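PDB 2WFB: uncharacterized protein orp from Desulfovibrio gigas, which is of unknown function but probably carries a mixed molybdenum-copper sulphide cluster, as a member of the dinitrogenase iron-molybdenum cofactor family. Local coordinates for residues 86-98 / 108-120. Residues are numbered along the deposited sequence; the frame is centred on the assembly and turned at random. Where two conformers were deposited one is given.
Sequences AAGIKVGQDLEGL and LDGQVPMAAGPNK. With PO4 (phosphate ion), chain B.
Val91 O takes a nearly straight hydrogen bond from Ala115 N at 2.7 Å, the one direct backbone bond joining the C-terminal tail to edge strand 90-92 of the mixed beta-sheet of this alpha/beta fold. Met114 CA adds a longer CA-H...O approach to the same oxygen. On its other side strand 90-92 pairs with strand 68-72, so the tail that follows helix 100-108 runs along the sheet's outer edge. Two waters bridge the backbones to either side of this bond: one accepts from Val91 N and donates to Ala115 O, while the other accepts from Gln93 N and donates to Pro113 O at 2.6 Å.

Toward the chain end, side chains take over. Gln93, extended beyond CG (chi2 163°), carries its amide past Ala115, whose CB packs against CD and OE1. Its NE2 donates to Gly117 O at 3.1 Å, and the acceptor lies close to the amide plane. The amide of Asn119 stacks on that of Gln93, with planes 5° apart and the side chains running in opposite directions; the Asn119 CG to Gln93 OE1 distance is 3.6 Å. Asn119 itself is held chiefly by the loop after strand 68-72, its OD1 accepting from Val76 N and its ND2 donating to Gly74 O, with only a weak bond from ND2 to Asp94 OD1. The next residue, Lys120, donates from NZ to a phosphate, probably from the crystallisation liquor, that Gly25 N and Gly77 N also bind.

At the other end Val112 faces the strand and meets Leu95 tip to tip, Leu95 CD2 lying 3.9 Å from Val112 CG2, while the other branch, Val112 CG1, sits 3.8 Å from Gly92 CA.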
loop_
_atom_site.group_PDB
_atom_site.type_symbol
_atom_site.label_atom_id
_atom_site.label_comp_id
_atom_site.label_asym_id
_atom_site.label_seq_id
_atom_site.Cartn_x
_atom_site.Cartn_y
_atom_site.Cartn_z
ATOM N N ALA A 86 0.089 8.719 -10.615
ATOM C CA ALA A 86 0.057 8.347 -12.035
ATOM C C ALA A 86 -0.795 7.089 -12.255
ATOM O O ALA A 86 -1.614 7.040 -13.173
ATOM C CB ALA A 86 1.479 8.161 -12.607
ATOM N N ALA A 87 -0.642 6.084 -11.398
ATOM C CA ALA A 87 -1.451 4.860 -11.512
ATOM C C ALA A 87 -2.923 5.017 -11.067
ATOM O O ALA A 87 -3.738 4.099 -11.218
ATOM C CB ALA A 87 -0.760 3.689 -10.805
ATOM N N GLY A 88 -3.281 6.185 -10.560
ATOM C CA GLY A 88 -4.626 6.401 -10.055
ATOM C C GLY A 88 -4.879 5.850 -8.656
ATOM O O GLY A 88 -6.019 5.606 -8.288
ATOM N N ILE A 89 -3.834 5.660 -7.865
ATOM C CA ILE A 89 -3.967 5.049 -6.520
ATOM C C ILE A 89 -3.998 6.141 -5.437
ATOM O O ILE A 89 -3.129 7.003 -5.404
ATOM C CB ILE A 89 -2.817 4.043 -6.294
ATOM C CG1 ILE A 89 -2.891 2.947 -7.362
ATOM C CG2 ILE A 89 -2.815 3.466 -4.851
ATOM C CD1 ILE A 89 -1.768 1.893 -7.317
ATOM N N LYS A 90 -5.017 6.118 -4.580
ATOM C CA LYS A 90 -5.107 7.019 -3.423
ATOM C C LYS A 90 -4.239 6.503 -2.276
ATOM O O LYS A 90 -4.192 5.308 -2.025
ATOM C CB LYS A 90 -6.555 7.155 -2.927
ATOM C CG LYS A 90 -7.401 8.135 -3.696
ATOM C CD LYS A 90 -8.052 7.470 -4.917
ATOM C CE LYS A 90 -8.772 8.493 -5.833
ATOM N NZ LYS A 90 -8.315 8.330 -7.277
ATOM N N VAL A 91 -3.559 7.416 -1.595
ATOM C CA VAL A 91 -2.562 7.049 -0.601
ATOM C C VAL A 91 -2.986 7.498 0.781
ATOM O O VAL A 91 -3.387 8.647 0.963
ATOM C CB VAL A 91 -1.180 7.647 -0.943
ATOM C CG1 VAL A 91 -0.158 7.308 0.145
ATOM C CG2 VAL A 91 -0.709 7.116 -2.321
ATOM N N GLY A 92 -2.943 6.570 1.733
ATOM C CA GLY A 92 -3.148 6.864 3.157
ATOM C C GLY A 92 -1.794 6.695 3.815
ATOM O O GLY A 92 -1.089 5.736 3.541
ATOM N N GLN A 93 -1.408 7.638 4.650
ATOM C CA GLN A 93 -0.077 7.622 5.279
ATOM C C GLN A 93 -0.184 7.480 6.789
ATOM O O GLN A 93 -1.296 7.518 7.321
ATOM C CB GLN A 93 0.706 8.890 4.914
ATOM C CG GLN A 93 1.308 8.806 3.530
ATOM C CD GLN A 93 1.719 10.147 2.968
ATOM O OE1 GLN A 93 1.523 11.183 3.590
ATOM N NE2 GLN A 93 2.275 10.132 1.779
ATOM N N ASP A 94 0.963 7.282 7.453
ATOM C CA ASP A 94 1.094 7.355 8.929
ATOM C C ASP A 94 0.355 6.243 9.645
ATOM O O ASP A 94 -0.142 6.437 10.764
ATOM C CB ASP A 94 0.640 8.726 9.477
ATOM C CG ASP A 94 1.348 9.913 8.794
ATOM O OD1 ASP A 94 2.601 9.934 8.737
ATOM O OD2 ASP A 94 0.638 10.836 8.309
ATOM N N LEU A 95 0.266 5.079 8.996
ATOM C CA LEU A 95 -0.473 3.943 9.552
ATOM C C LEU A 95 0.385 2.881 10.265
ATOM O O LEU A 95 -0.114 1.810 10.622
ATOM C CB LEU A 95 -1.377 3.308 8.486
ATOM C CG LEU A 95 -2.459 4.280 8.005
ATOM C CD1 LEU A 95 -2.968 3.908 6.641
ATOM C CD2 LEU A 95 -3.612 4.385 9.001
ATOM N N GLU A 96 1.663 3.185 10.491
ATOM C CA GLU A 96 2.537 2.269 11.213
ATOM C C GLU A 96 2.050 2.119 12.660
ATOM O O GLU A 96 1.501 3.060 13.265
ATOM C CB GLU A 96 4.010 2.705 11.112
ATOM C CG GLU A 96 4.372 4.006 11.846
ATOM C CD GLU A 96 4.135 5.317 11.062
ATOM O OE1 GLU A 96 3.560 5.345 9.953
ATOM O OE2 GLU A 96 4.560 6.366 11.573
ATOM N N GLY A 97 2.186 0.896 13.172
ATOM C CA GLY A 97 1.778 0.575 14.531
ATOM C C GLY A 97 0.426 -0.113 14.549
ATOM O O GLY A 97 0.015 -0.653 15.584
ATOM N N LEU A 98 -0.273 -0.077 13.408
ATOM C CA LEU A 98 -1.575 -0.756 13.239
ATOM C C LEU A 98 -1.361 -2.104 12.582
ATOM O O LEU A 98 -0.361 -2.291 11.847
ATOM C CB LEU A 98 -2.507 0.101 12.371
ATOM C CG LEU A 98 -3.009 1.430 12.919
ATOM C CD1 LEU A 98 -3.931 2.131 11.910
ATOM C CD2 LEU A 98 -3.768 1.211 14.222
ATOM N N LEU A 108 -11.787 2.467 6.058
ATOM C CA LEU A 108 -13.234 2.334 5.769
ATOM C C LEU A 108 -14.150 3.193 6.653
ATOM O O LEU A 108 -15.213 3.664 6.203
ATOM C CB LEU A 108 -13.673 0.873 5.824
ATOM C CG LEU A 108 -12.954 0.005 4.789
ATOM C CD1 LEU A 108 -13.368 -1.427 4.969
ATOM C CD2 LEU A 108 -13.185 0.477 3.354
ATOM N N ASP A 109 -13.725 3.395 7.891
ATOM C CA ASP A 109 -14.457 4.208 8.851
ATOM C C ASP A 109 -14.252 5.706 8.623
ATOM O O ASP A 109 -14.739 6.494 9.394
ATOM C CB ASP A 109 -14.050 3.830 10.296
ATOM C CG ASP A 109 -14.571 2.465 10.727
ATOM O OD1 ASP A 109 -15.360 1.851 9.970
ATOM O OD2 ASP A 109 -14.198 1.982 11.836
ATOM N N GLY A 110 -13.519 6.105 7.582
ATOM C CA GLY A 110 -13.295 7.527 7.305
ATOM C C GLY A 110 -12.262 8.240 8.161
ATOM O O GLY A 110 -12.205 9.471 8.160
ATOM N N GLN A 111 -11.409 7.474 8.843
ATOM C CA GLN A 111 -10.424 8.023 9.781
ATOM C C GLN A 111 -9.027 8.208 9.161
ATOM O O GLN A 111 -8.065 8.567 9.867
ATOM C CB GLN A 111 -10.317 7.115 11.015
ATOM C CG GLN A 111 -11.409 7.269 12.064
ATOM C CD GLN A 111 -11.339 6.184 13.139
ATOM O OE1 GLN A 111 -11.262 4.987 12.837
ATOM N NE2 GLN A 111 -11.368 6.600 14.397
ATOM N N VAL A 112 -8.904 7.944 7.855
ATOM C CA VAL A 112 -7.632 8.064 7.137
ATOM C C VAL A 112 -7.715 9.092 6.004
ATOM O O VAL A 112 -8.249 8.803 4.931
ATOM C CB VAL A 112 -7.104 6.681 6.596
ATOM C CG1 VAL A 112 -5.730 6.836 5.945
ATOM C CG2 VAL A 112 -7.013 5.664 7.711
ATOM N N PRO A 113 -7.166 10.294 6.235
ATOM C CA PRO A 113 -7.094 11.344 5.216
ATOM C C PRO A 113 -6.268 10.886 4.026
ATOM O O PRO A 113 -5.222 10.258 4.222
ATOM C CB PRO A 113 -6.351 12.457 5.934
ATOM C CG PRO A 113 -6.545 12.171 7.392
ATOM C CD PRO A 113 -6.520 10.700 7.489
ATOM N N MET A 114 -6.725 11.131 2.800
ATOM C CA MET A 114 -5.889 10.783 1.667
ATOM C C MET A 114 -4.757 11.812 1.600
ATOM O O MET A 114 -4.975 13.003 1.812
ATOM C CB MET A 114 -6.703 10.627 0.373
ATOM C CG MET A 114 -7.693 9.406 0.385
ATOM S SD MET A 114 -6.994 7.736 0.643
ATOM C CE MET A 114 -6.971 7.563 2.419
ATOM N N ALA A 115 -3.532 11.329 1.400
ATOM C CA ALA A 115 -2.357 12.210 1.409
ATOM C C ALA A 115 -2.272 13.020 0.136
ATOM O O ALA A 115 -2.637 12.531 -0.938
ATOM C CB ALA A 115 -1.094 11.408 1.595
ATOM N N ALA A 116 -1.785 14.252 0.268
ATOM C CA ALA A 116 -1.636 15.171 -0.854
ATOM C C ALA A 116 -0.227 15.130 -1.414
ATOM O O ALA A 116 -0.006 15.517 -2.558
ATOM C CB ALA A 116 -2.007 16.593 -0.441
ATOM N N GLY A 117 0.731 14.643 -0.620
ATOM C CA GLY A 117 2.111 14.559 -1.083
ATOM C C GLY A 117 2.907 13.562 -0.289
ATOM O O GLY A 117 2.388 12.980 0.658
ATOM N N PRO A 118 4.171 13.334 -0.675
ATOM C CA PRO A 118 5.006 12.392 0.071
ATOM C C PRO A 118 5.248 12.890 1.492
ATOM O O PRO A 118 5.185 14.091 1.746
ATOM C CB PRO A 118 6.328 12.410 -0.689
ATOM C CG PRO A 118 6.329 13.657 -1.456
ATOM C CD PRO A 118 4.911 14.012 -1.751
ATOM N N ASN A 119 5.509 11.988 2.423
ATOM C CA ASN A 119 5.853 12.425 3.771
ATOM C C ASN A 119 7.272 12.028 4.158
ATOM O O ASN A 119 7.581 11.930 5.327
ATOM C CB ASN A 119 4.854 11.893 4.799
ATOM C CG ASN A 119 4.808 10.365 4.834
ATOM O OD1 ASN A 119 5.293 9.699 3.920
ATOM N ND2 ASN A 119 4.222 9.820 5.877
ATOM N N LYS A 120 8.134 11.779 3.186
ATOM C CA LYS A 120 9.529 11.498 3.511
ATOM C C LYS A 120 10.547 11.860 2.421
ATOM O O LYS A 120 10.174 12.313 1.330
ATOM C CB LYS A 120 9.653 10.048 3.986
ATOM C CG LYS A 120 10.711 9.241 3.356
ATOM C CD LYS A 120 10.079 8.228 2.518
ATOM C CE LYS A 120 10.870 6.959 2.559
ATOM N NZ LYS A 120 11.949 6.917 1.544
HETATM P P PO4 B . 10.089 4.828 -1.140
HETATM O O1 PO4 B . 9.316 4.082 -0.132
HETATM O O2 PO4 B . 9.386 6.118 -1.395
HETATM O O3 PO4 B . 11.469 5.071 -0.643
HETATM O O4 PO4 B . 10.147 4.018 -2.413
HETATM O O HOH W 1 -3.577 10.494 -2.391
HETATM O O HOH W 2 -2.771 9.938 5.094
#